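Local coordinates for hypothetical protein TT1662 (Thermus thermophilus, PDB 1UFO) that is of uncharacterised function but adopts the alpha/beta hydrolase fold and probably hydrolyses a substrate with a serine nucleophile, at residues L55-P60 with K89-R94. Sequence-based numbering, arbitrary orientation.
Sequences LAFDAP and KEEARR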
ATOM      1  N   LEU A  55      11.014 -13.365 -13.943  1.00  8.15           N
ATOM      2  CA  LEU A  55      11.923 -14.517 -13.858  1.00 10.40           C
ATOM      3  C   LEU A  55      11.745 -15.217 -12.501  1.00 11.08           C
ATOM      4  O   LEU A  55      11.638 -14.534 -11.523  1.00  9.72           O
ATOM      5  CB  LEU A  55      13.383 -14.050 -13.875  1.00 10.54           C
ATOM      6  CG  LEU A  55      13.772 -13.260 -15.123  1.00 11.91           C
ATOM      7  CD1 LEU A  55      15.267 -12.780 -14.996  1.00 13.84           C
ATOM      8  CD2 LEU A  55      13.741 -14.145 -16.350  1.00 12.98           C
ATOM      9  N   ALA A  56      11.752 -16.548 -12.478  1.00 10.26           N
ATOM     10  CA  ALA A  56      11.687 -17.284 -11.200  1.00  9.29           C
ATOM     11  C   ALA A  56      12.381 -18.607 -11.392  1.00 10.81           C
ATOM     12  O   ALA A  56      12.319 -19.192 -12.484  1.00 11.18           O
ATOM     13  CB  ALA A  56      10.227 -17.508 -10.824  1.00 11.32           C
ATOM     14  N   PHE A  57      13.084 -19.072 -10.371  1.00  9.11           N
ATOM     15  CA  PHE A  57      13.671 -20.388 -10.476  1.00 10.55           C
ATOM     16  C   PHE A  57      13.395 -21.116  -9.183  1.00 10.50           C
ATOM     17  O   PHE A  57      13.027 -20.487  -8.163  1.00 10.39           O
ATOM     18  CB  PHE A  57      15.165 -20.314 -10.781  1.00 10.00           C
ATOM     19  CG  PHE A  57      16.011 -19.642  -9.694  1.00  9.19           C
ATOM     20  CD1 PHE A  57      16.687 -20.429  -8.742  1.00  8.02           C
ATOM     21  CD2 PHE A  57      16.105 -18.229  -9.616  1.00  8.74           C
ATOM     22  CE1 PHE A  57      17.472 -19.806  -7.716  1.00  8.64           C
ATOM     23  CE2 PHE A  57      16.887 -17.600  -8.611  1.00  9.77           C
ATOM     24  CZ  PHE A  57      17.570 -18.403  -7.664  1.00 10.01           C
ATOM     25  N   ASP A  58      13.519 -22.458  -9.213  1.00 10.10           N
ATOM     26  CA  ASP A  58      13.249 -23.231  -8.012  1.00 10.50           C
ATOM     27  C   ASP A  58      14.400 -23.163  -7.004  1.00 10.40           C
ATOM     28  O   ASP A  58      15.568 -23.241  -7.370  1.00 11.21           O
ATOM     29  CB  ASP A  58      13.046 -24.714  -8.383  1.00 11.31           C
ATOM     30  CG  ASP A  58      11.759 -24.967  -9.117  1.00 13.59           C
ATOM     31  OD1 ASP A  58      11.751 -25.844 -10.039  1.00 13.12           O
ATOM     32  OD2 ASP A  58      10.755 -24.315  -8.792  1.00 12.42           O
ATOM     33  N   ALA A  59      14.041 -23.054  -5.736  1.00  9.97           N
ATOM     34  CA  ALA A  59      15.066 -23.032  -4.678  1.00  9.50           C
ATOM     35  C   ALA A  59      15.605 -24.437  -4.471  1.00 10.61           C
ATOM     36  O   ALA A  59      15.004 -25.407  -4.897  1.00 12.49           O
ATOM     37  CB  ALA A  59      14.400 -22.539  -3.363  1.00 10.45           C
ATOM     38  N   PRO A  60      16.731 -24.522  -3.821  1.00 12.33           N
ATOM     39  CA  PRO A  60      17.263 -25.878  -3.563  1.00 12.91           C
ATOM     40  C   PRO A  60      16.189 -26.688  -2.872  1.00 13.84           C
ATOM     41  O   PRO A  60      15.421 -26.188  -2.018  1.00 12.73           O
ATOM     42  CB  PRO A  60      18.442 -25.620  -2.641  1.00 13.31           C
ATOM     43  CG  PRO A  60      18.921 -24.282  -3.010  1.00 14.97           C
ATOM     44  CD  PRO A  60      17.627 -23.466  -3.319  1.00 12.36           C
ATOM     45  N   LYS A  89      19.726 -17.634  -1.915  1.00  9.66           N
ATOM     46  CA  LYS A  89      20.313 -16.317  -1.995  1.00 10.11           C
ATOM     47  C   LYS A  89      21.475 -16.274  -2.971  1.00 11.46           C
ATOM     48  O   LYS A  89      21.550 -15.377  -3.824  1.00 10.90           O
ATOM     49  CB  LYS A  89      20.850 -15.901  -0.583  1.00 11.41           C
ATOM     50  CG  LYS A  89      21.568 -14.553  -0.594  1.00 12.53           C
ATOM     51  CD  LYS A  89      22.670 -14.451   0.465  1.00 16.37           C
ATOM     52  CE  LYS A  89      23.795 -15.386   0.102  1.00 20.63           C
ATOM     53  NZ  LYS A  89      24.994 -15.144   0.952  1.00 23.62           N
ATOM     54  N   GLU A  90      22.413 -17.222  -2.829  1.00  9.98           N
ATOM     55  CA  GLU A  90      23.636 -17.156  -3.658  1.00 11.92           C
ATOM     56  C   GLU A  90      23.272 -17.333  -5.120  1.00 11.93           C
ATOM     57  O   GLU A  90      23.851 -16.652  -5.976  1.00 11.75           O
ATOM     58  CB  GLU A  90      24.613 -18.211  -3.139  1.00 13.96           C
ATOM     59  CG  GLU A  90      25.949 -18.246  -3.794  1.00 16.49           C
ATOM     60  CD  GLU A  90      25.887 -18.987  -5.144  1.00 15.05           C
ATOM     61  OE1 GLU A  90      26.779 -18.666  -5.943  1.00 20.98           O
ATOM     62  OE2 GLU A  90      25.032 -19.879  -5.378  1.00 16.71           O
ATOM     63  N   GLU A  91      22.330 -18.223  -5.388  1.00 11.35           N
ATOM     64  CA  GLU A  91      21.873 -18.480  -6.784  1.00 10.61           C
ATOM     65  C   GLU A  91      21.152 -17.251  -7.328  1.00 10.98           C
ATOM     66  O   GLU A  91      21.339 -16.845  -8.480  1.00 12.32           O
ATOM     67  CB  GLU A  91      20.895 -19.673  -6.841  1.00 10.44           C
ATOM     68  CG  GLU A  91      21.652 -20.983  -6.553  1.00 12.32           C
ATOM     69  CD  GLU A  91      20.770 -22.110  -6.174  1.00 14.12           C
ATOM     70  OE1 GLU A  91      19.563 -21.899  -5.964  1.00 13.10           O
ATOM     71  OE2 GLU A  91      21.316 -23.250  -6.086  1.00 14.90           O
ATOM     72  N   ALA A  92      20.283 -16.651  -6.495  1.00  9.99           N
ATOM     73  CA  ALA A  92      19.513 -15.525  -6.972  1.00  8.94           C
ATOM     74  C   ALA A  92      20.394 -14.365  -7.349  1.00 10.23           C
ATOM     75  O   ALA A  92      20.119 -13.657  -8.308  1.00  9.98           O
ATOM     76  CB  ALA A  92      18.523 -15.079  -5.837  1.00  8.84           C
ATOM     77  N   ARG A  93      21.472 -14.129  -6.587  1.00 10.30           N
ATOM     78  CA  ARG A  93      22.307 -12.997  -6.930  1.00 10.38           C
ATOM     79  C   ARG A  93      22.955 -13.252  -8.313  1.00 13.02           C
ATOM     80  O   ARG A  93      23.018 -12.318  -9.150  1.00 12.70           O
ATOM     81  CB  ARG A  93      23.380 -12.766  -5.881  1.00 13.02           C
ATOM     82  CG  ARG A  93      24.039 -11.458  -6.128  1.00 13.44           C
ATOM     83  CD  ARG A  93      24.923 -11.029  -4.999  1.00 17.84           C
ATOM     84  NE  ARG A  93      25.478  -9.698  -5.331  1.00 20.05           N
ATOM     85  CZ  ARG A  93      25.975  -8.872  -4.427  1.00 21.89           C
ATOM     86  NH1 ARG A  93      26.491  -7.702  -4.808  1.00 23.37           N
ATOM     87  NH2 ARG A  93      25.928  -9.209  -3.134  1.00 21.63           N
ATOM     88  N   ARG A  94      23.392 -14.489  -8.548  1.00 12.61           N
ATOM     89  CA  ARG A  94      24.016 -14.794  -9.868  1.00 12.94           C
ATOM     90  C   ARG A  94      22.990 -14.684 -10.997  1.00 12.88           C
ATOM     91  O   ARG A  94      23.297 -14.089 -12.076  1.00 14.02           O
ATOM     92  CB  ARG A  94      24.698 -16.168  -9.863  1.00 14.01           C
ATOM     93  CG  ARG A  94      26.021 -16.123  -9.056  1.00 16.02           C
ATOM     94  CD  ARG A  94      26.785 -17.416  -9.193  1.00 16.63           C
ATOM     95  NE  ARG A  94      26.087 -18.511  -8.520  1.00 17.62           N
ATOM     96  CZ  ARG A  94      25.432 -19.526  -9.085  1.00 17.87           C
ATOM     97  NH1 ARG A  94      24.826 -20.443  -8.310  1.00 17.10           N
ATOM     98  NH2 ARG A  94      25.368 -19.646 -10.407  1.00 19.61           N
TER
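Glu91 is the first residue of 89-94 to meet the other segment, and it does so with both ends of its side chain. Its CB lies 3.5 Å from Phe57 CE1, and the chain, extended beyond CG, crosses the ring obliquely and brings OE1 to the ring edge, near its plane, 3.4 Å from the same CE1. Ring and carboxylate planes are turned 65° apart. Pro60 slides past the Glu91 chain in the opposite direction, its CD 3.6 Å from OE1 and its CG near OE2 as well. The charge is met by Arg65, which forms a salt bridge to OE2 and also donates to the carbonyl oxygen of Asp58, tying helix and loop together. The contact joins helix 77-103 to the chain that continues from strand 52-56, a beta-strand of the central mixed sheet of the alpha/beta hydrolase fold. At Ala92 the ring tip reaches the helix backbone: Phe57 CZ is 3.4 Å from Ala92 N and 3.9 Å from Ala92 CB, which sits at the ring edge. The Phe57 CB points toward the helix, and chi1 of 63° sets CG between the backbone N and the carbonyl carbon. Phe88 and Val95 of the same helix and Leu30 of strand 25-30 also meet the ring, Phe88 edge-to-face. An alanine at Phe57 would probably open a gap beside Ala92 and leave the Glu91 chain without its aromatic neighbour. Within the helix, Arg94 forms a side-on salt bridge with Glu90, NE meeting OE1 from above the carboxylate plane and NH1 meeting OE2 on its syn side.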